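Local atomic coordinates of death on curing protein (Enterobacteria phage P1, PDB entry 3DD7), a protein that acts as the translation-inhibiting toxin of the phage P1 phd/doc addiction module and is held inactive by its antitoxin partner Phd. Residues R2-E7 and A56-A61; V60-G65 and R74-S79. The protein carries 2 engineered substitutions. One frame throughout, in Å; residues are numbered along the deposited sequence. Where two conformers were deposited one is given.

Both contacts are built on helix 51-65, at the centre of this all-helical Fic/Doc protein, and they share V60 and A61. Contact 1 ties the extended N-terminal segment that leads into helix 6-20 to this helix through Y58; contact 2 packs the C-terminal part of the same helix against helix 72-86. Their centres lie about 8 Å apart, and the two touch directly: L59 O comes within 3.4 Å of A76 CB. The loop between these helices and the first turn of helix 72-86, as far as R74, carry the Fic/Doc signature, whose histidine is replaced by an engineered tyrosine here. The bound Phd peptide reaches contact 2, packing on R74, L77 and N78 and hydrogen-bonding to N78.

Contact 1: residues R2-E7 and A56-A61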
loop_
_atom_site.group_PDB
_atom_site.type_symbol
_atom_site.label_atom_id
_atom_site.label_comp_id
_atom_site.label_asym_id
_atom_site.label_seq_id
_atom_site.Cartn_x
_atom_site.Cartn_y
_atom_site.Cartn_z
ATOM N N ARG A 2 -13.396 0.626 5.947
ATOM C CA ARG A 2 -13.381 0.771 4.501
ATOM C C ARG A 2 -12.128 0.146 3.900
ATOM O O ARG A 2 -11.010 0.569 4.187
ATOM C CB ARG A 2 -13.508 2.240 4.107
ATOM C CG ARG A 2 -14.901 2.813 4.376
ATOM C CD ARG A 2 -14.828 4.189 4.990
ATOM N N HIS A 3 -12.332 -0.855 3.056
ATOM C CA HIS A 3 -11.235 -1.592 2.462
ATOM C C HIS A 3 -10.931 -1.160 1.032
ATOM O O HIS A 3 -11.654 -0.346 0.447
ATOM C CB HIS A 3 -11.530 -3.085 2.518
ATOM C CG HIS A 3 -11.367 -3.666 3.883
ATOM N ND1 HIS A 3 -10.139 -4.053 4.379
ATOM C CD2 HIS A 3 -12.271 -3.910 4.864
ATOM C CE1 HIS A 3 -10.294 -4.516 5.609
ATOM N NE2 HIS A 3 -11.578 -4.454 5.919
ATOM N N ILE A 4 -9.826 -1.683 0.500
ATOM C CA ILE A 4 -9.405 -1.398 -0.869
ATOM C C ILE A 4 -9.660 -2.639 -1.685
ATOM O O ILE A 4 -9.167 -3.716 -1.343
ATOM C CB ILE A 4 -7.891 -1.069 -0.952
ATOM C CG1 ILE A 4 -7.561 0.148 -0.084
ATOM C CG2 ILE A 4 -7.457 -0.873 -2.418
ATOM C CD1 ILE A 4 -6.105 0.465 -0.021
ATOM N N SER A 5 -10.429 -2.488 -2.758
ATOM C CA SER A 5 -10.756 -3.602 -3.618
ATOM C C SER A 5 -9.579 -3.923 -4.562
ATOM O O SER A 5 -8.713 -3.073 -4.794
ATOM C CB SER A 5 -12.006 -3.280 -4.440
ATOM O OG SER A 5 -11.697 -2.373 -5.482
ATOM N N PRO A 6 -9.565 -5.138 -5.131
ATOM C CA PRO A 6 -8.510 -5.497 -6.074
ATOM C C PRO A 6 -8.477 -4.565 -7.273
ATOM O O PRO A 6 -7.402 -4.214 -7.745
ATOM C CB PRO A 6 -8.907 -6.907 -6.534
ATOM C CG PRO A 6 -9.754 -7.431 -5.454
ATOM C CD PRO A 6 -10.509 -6.248 -4.928
ATOM N N GLU A 7 -9.649 -4.188 -7.776
ATOM C CA GLU A 7 -9.716 -3.356 -8.978
ATOM C C GLU A 7 -9.258 -1.935 -8.626
ATOM O O GLU A 7 -8.596 -1.262 -9.416
ATOM C CB GLU A 7 -11.121 -3.392 -9.580
ATOM C CG GLU A 7 -12.202 -2.976 -8.621
ATOM N N ALA A 56 -0.817 -1.893 7.555
ATOM C CA ALA A 56 0.436 -2.645 7.416
ATOM C C ALA A 56 0.254 -3.939 6.599
ATOM O O ALA A 56 1.149 -4.312 5.833
ATOM C CB ALA A 56 1.022 -2.960 8.779
ATOM N N THR A 57 -0.880 -4.617 6.790
ATOM C CA THR A 57 -1.162 -5.883 6.105
ATOM C C THR A 57 -1.294 -5.612 4.603
ATOM O O THR A 57 -0.702 -6.332 3.782
ATOM C CB THR A 57 -2.425 -6.586 6.683
ATOM O OG1 THR A 57 -2.320 -6.669 8.107
ATOM C CG2 THR A 57 -2.563 -8.004 6.151
ATOM N N TYR A 58 -2.025 -4.550 4.240
ATOM C CA TYR A 58 -2.054 -4.121 2.831
ATOM C C TYR A 58 -0.657 -3.808 2.308
ATOM O O TYR A 58 -0.292 -4.234 1.208
ATOM C CB TYR A 58 -2.920 -2.890 2.613
ATOM C CG TYR A 58 -4.406 -3.170 2.507
ATOM C CD1 TYR A 58 -4.974 -3.619 1.308
ATOM C CD2 TYR A 58 -5.234 -2.985 3.602
ATOM C CE1 TYR A 58 -6.342 -3.874 1.215
ATOM C CE2 TYR A 58 -6.607 -3.209 3.522
ATOM C CZ TYR A 58 -7.157 -3.666 2.328
ATOM O OH TYR A 58 -8.515 -3.904 2.245
ATOM N N LEU A 59 0.107 -3.034 3.074
ATOM C CA LEU A 59 1.429 -2.647 2.640
ATOM C C LEU A 59 2.306 -3.883 2.393
ATOM O O LEU A 59 2.865 -4.044 1.305
ATOM C CB LEU A 59 2.084 -1.693 3.643
ATOM C CG LEU A 59 3.319 -0.933 3.151
ATOM C CD1 LEU A 59 3.558 0.380 3.938
ATOM C CD2 LEU A 59 4.582 -1.825 3.187
ATOM N N VAL A 60 2.428 -4.754 3.395
ATOM C CA VAL A 60 3.288 -5.931 3.256
ATOM C C VAL A 60 2.779 -6.864 2.141
ATOM O O VAL A 60 3.571 -7.361 1.319
ATOM C CB VAL A 60 3.472 -6.698 4.591
ATOM C CG1 VAL A 60 4.333 -7.970 4.409
ATOM C CG2 VAL A 60 4.117 -5.807 5.645
ATOM N N ALA A 61 1.465 -7.093 2.101
ATOM C CA ALA A 61 0.903 -8.043 1.125
ATOM C C ALA A 61 1.195 -7.636 -0.325
ATOM O O ALA A 61 1.568 -8.478 -1.159
ATOM C CB ALA A 61 -0.591 -8.250 1.359
#
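The phenol oxygen of Y58 is held by two adjacent residues, through the imidazole of H3 and the backbone N-H of I4. H3 ND1 lies 2.7 Å from Y58 OH in a somewhat bent bond (144°) in which either atom could be the donor. I4 N gives a straighter one, 3.1 Å to Y58 OH at 165°. The hydroxyl sits at the edge of the imidazole, near its plane, and the two rings meet rim to rim, their planes at 42°, so hydrogen bonding rather than stacking pairs them. Histidine suits the place because its ring nitrogen can serve as either donor or acceptor; with CG beside the backbone N, ND1 comes to the same hydroxyl that I4 N reaches. Y58 has the length the contact needs: with CG anti to its carbonyl carbon, the ring spans from the helix to the extended segment. I4 adds the apolar part, its CB 3.9 Å from Y58 CE1 and its CD1 over one face of the ring. A weak bond from Q40 NE2 also reaches the hydroxyl, so two bonds and a weak third one meet at this buried oxygen. Around the contact, F83 of helix 72-86 meets the ring of Y58 and also touches I4, whereas I36 of helix 31-45 packs on Y58. On helix 51-65, A56, T57 and V60 turn to helix 111-122 instead.

Contact 2: residues V60-G65 and R74-S79; sequences VATARG and RTALNS
T62 and A63 press against A76 where two consecutive helices form an antiparallel helical hairpin, which bears the Fic/Doc signature. The axes of the two short segments run at 173° to each other and approach to 7.9 Å, a close spacing that small side chains permit. T62 and A76 have the nearest CA atoms, 4.9 Å apart. The methyl of T62 leads the contact, with its CB close behind: CG2 is anti to the backbone N and lies 3.7 Å from A76 N, so the branched residue lays a carbon, not its oxygen, on the opposite backbone. A76 replies with its single methyl, CB reaching to 3.5 Å from A63 N and 3.7 Å from A63 CB; a small alanine on each helix suits so narrow an interface. T75 lies at the margin, its CG2 4.2 Å from T62 CG2. T75 OG1 bonds to A71 O, just before its helix begins, and T62 OG1, weakly, to Y58 O of its own helix. Farther out, I36 of helix 31-45 packs on T62 and L9 of helix 6-20 on T75, while N16 and G21 take hydrogen bonds from the guanidinium of R74. N78 bonds both to the bound Phd peptide and back to its own helix: N78 ND2 meets R74 O at 2.6 Å, almost straight at 177°, from above the carbonyl plane, and that oxygen also accepts from N78 N.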
loop_
_atom_site.group_PDB
_atom_site.type_symbol
_atom_site.label_atom_id
_atom_site.label_comp_id
_atom_site.label_asym_id
_atom_site.label_seq_id
_atom_site.Cartn_x
_atom_site.Cartn_y
_atom_site.Cartn_z
ATOM N N VAL A 60 2.428 -4.754 3.395
ATOM C CA VAL A 60 3.288 -5.931 3.256
ATOM C C VAL A 60 2.779 -6.864 2.141
ATOM O O VAL A 60 3.571 -7.361 1.319
ATOM C CB VAL A 60 3.472 -6.698 4.591
ATOM C CG1 VAL A 60 4.333 -7.970 4.409
ATOM C CG2 VAL A 60 4.117 -5.807 5.645
ATOM N N ALA A 61 1.465 -7.093 2.101
ATOM C CA ALA A 61 0.903 -8.043 1.125
ATOM C C ALA A 61 1.195 -7.636 -0.325
ATOM O O ALA A 61 1.568 -8.478 -1.159
ATOM C CB ALA A 61 -0.591 -8.250 1.359
ATOM N N THR A 62 1.066 -6.347 -0.616
ATOM C CA THR A 62 1.330 -5.843 -1.960
ATOM C C THR A 62 2.834 -5.744 -2.225
ATOM O O THR A 62 3.311 -6.124 -3.301
ATOM C CB THR A 62 0.592 -4.519 -2.204
ATOM O OG1 THR A 62 -0.812 -4.793 -2.137
ATOM C CG2 THR A 62 0.909 -3.945 -3.575
ATOM N N ALA A 63 3.577 -5.275 -1.228
ATOM C CA ALA A 63 5.011 -5.113 -1.389
ATOM C C ALA A 63 5.713 -6.436 -1.711
ATOM O O ALA A 63 6.665 -6.460 -2.496
ATOM C CB ALA A 63 5.622 -4.431 -0.162
ATOM N N ARG A 64 5.217 -7.531 -1.137
ATOM C CA ARG A 64 5.804 -8.867 -1.339
ATOM C C ARG A 64 5.128 -9.696 -2.426
ATOM O O ARG A 64 5.638 -10.759 -2.805
ATOM C CB ARG A 64 5.747 -9.667 -0.040
ATOM C CG ARG A 64 6.568 -9.076 1.034
ATOM C CD ARG A 64 6.692 -9.986 2.222
ATOM N NE ARG A 64 7.249 -9.164 3.271
ATOM C CZ ARG A 64 7.349 -9.474 4.553
ATOM N NH1 ARG A 64 6.921 -10.652 5.017
ATOM N NH2 ARG A 64 7.878 -8.564 5.365
ATOM N N GLY A 65 3.991 -9.212 -2.915
ATOM C CA GLY A 65 3.080 -10.035 -3.709
ATOM C C GLY A 65 3.368 -10.118 -5.200
ATOM O O GLY A 65 2.877 -11.039 -5.865
ATOM N N ARG A 74 5.620 1.169 -4.729
ATOM C CA ARG A 74 4.812 2.395 -4.751
ATOM C C ARG A 74 3.348 2.090 -4.474
ATOM O O ARG A 74 2.700 2.785 -3.678
ATOM C CB ARG A 74 4.979 3.151 -6.068
ATOM C CG ARG A 74 6.215 4.030 -6.083
ATOM C CD ARG A 74 6.343 4.671 -7.477
ATOM N NE ARG A 74 7.003 3.786 -8.438
ATOM C CZ ARG A 74 6.828 3.828 -9.764
ATOM N NH1 ARG A 74 5.920 4.629 -10.305
ATOM N NH2 ARG A 74 7.542 3.034 -10.551
ATOM N N THR A 75 2.837 1.028 -5.093
ATOM C CA THR A 75 1.419 0.711 -4.974
ATOM C C THR A 75 1.164 0.250 -3.551
ATOM O O THR A 75 0.153 0.609 -2.968
ATOM C CB THR A 75 0.988 -0.327 -6.031
ATOM O OG1 THR A 75 1.265 0.210 -7.345
ATOM C CG2 THR A 75 -0.502 -0.686 -5.880
ATOM N N ALA A 76 2.117 -0.499 -2.990
ATOM C CA ALA A 76 2.013 -0.999 -1.613
ATOM C C ALA A 76 1.858 0.194 -0.654
ATOM O O ALA A 76 0.892 0.274 0.093
ATOM C CB ALA A 76 3.239 -1.802 -1.257
ATOM N N LEU A 77 2.801 1.135 -0.748
ATOM C CA LEU A 77 2.828 2.326 0.111
ATOM C C LEU A 77 1.577 3.212 -0.019
ATOM O O LEU A 77 0.920 3.523 0.980
ATOM C CB LEU A 77 4.097 3.152 -0.132
ATOM C CG LEU A 77 4.171 4.428 0.703
ATOM C CD1 LEU A 77 4.117 4.095 2.205
ATOM C CD2 LEU A 77 5.433 5.187 0.377
ATOM N N ASN A 78 1.260 3.594 -1.248
ATOM C CA ASN A 78 0.130 4.484 -1.502
ATOM C C ASN A 78 -1.197 3.842 -1.099
ATOM O O ASN A 78 -2.064 4.536 -0.558
ATOM C CB ASN A 78 0.118 4.940 -2.974
ATOM C CG ASN A 78 1.249 5.922 -3.300
ATOM O OD1 ASN A 78 1.052 7.148 -3.288
ATOM N ND2 ASN A 78 2.416 5.396 -3.618
ATOM N N SER A 79 -1.350 2.527 -1.310
ATOM C CA SER A 79 -2.601 1.836 -0.971
ATOM C C SER A 79 -2.790 1.790 0.550
ATOM O O SER A 79 -3.875 2.071 1.059
ATOM C CB SER A 79 -2.672 0.425 -1.588
ATOM O OG SER A 79 -1.701 -0.457 -1.041
#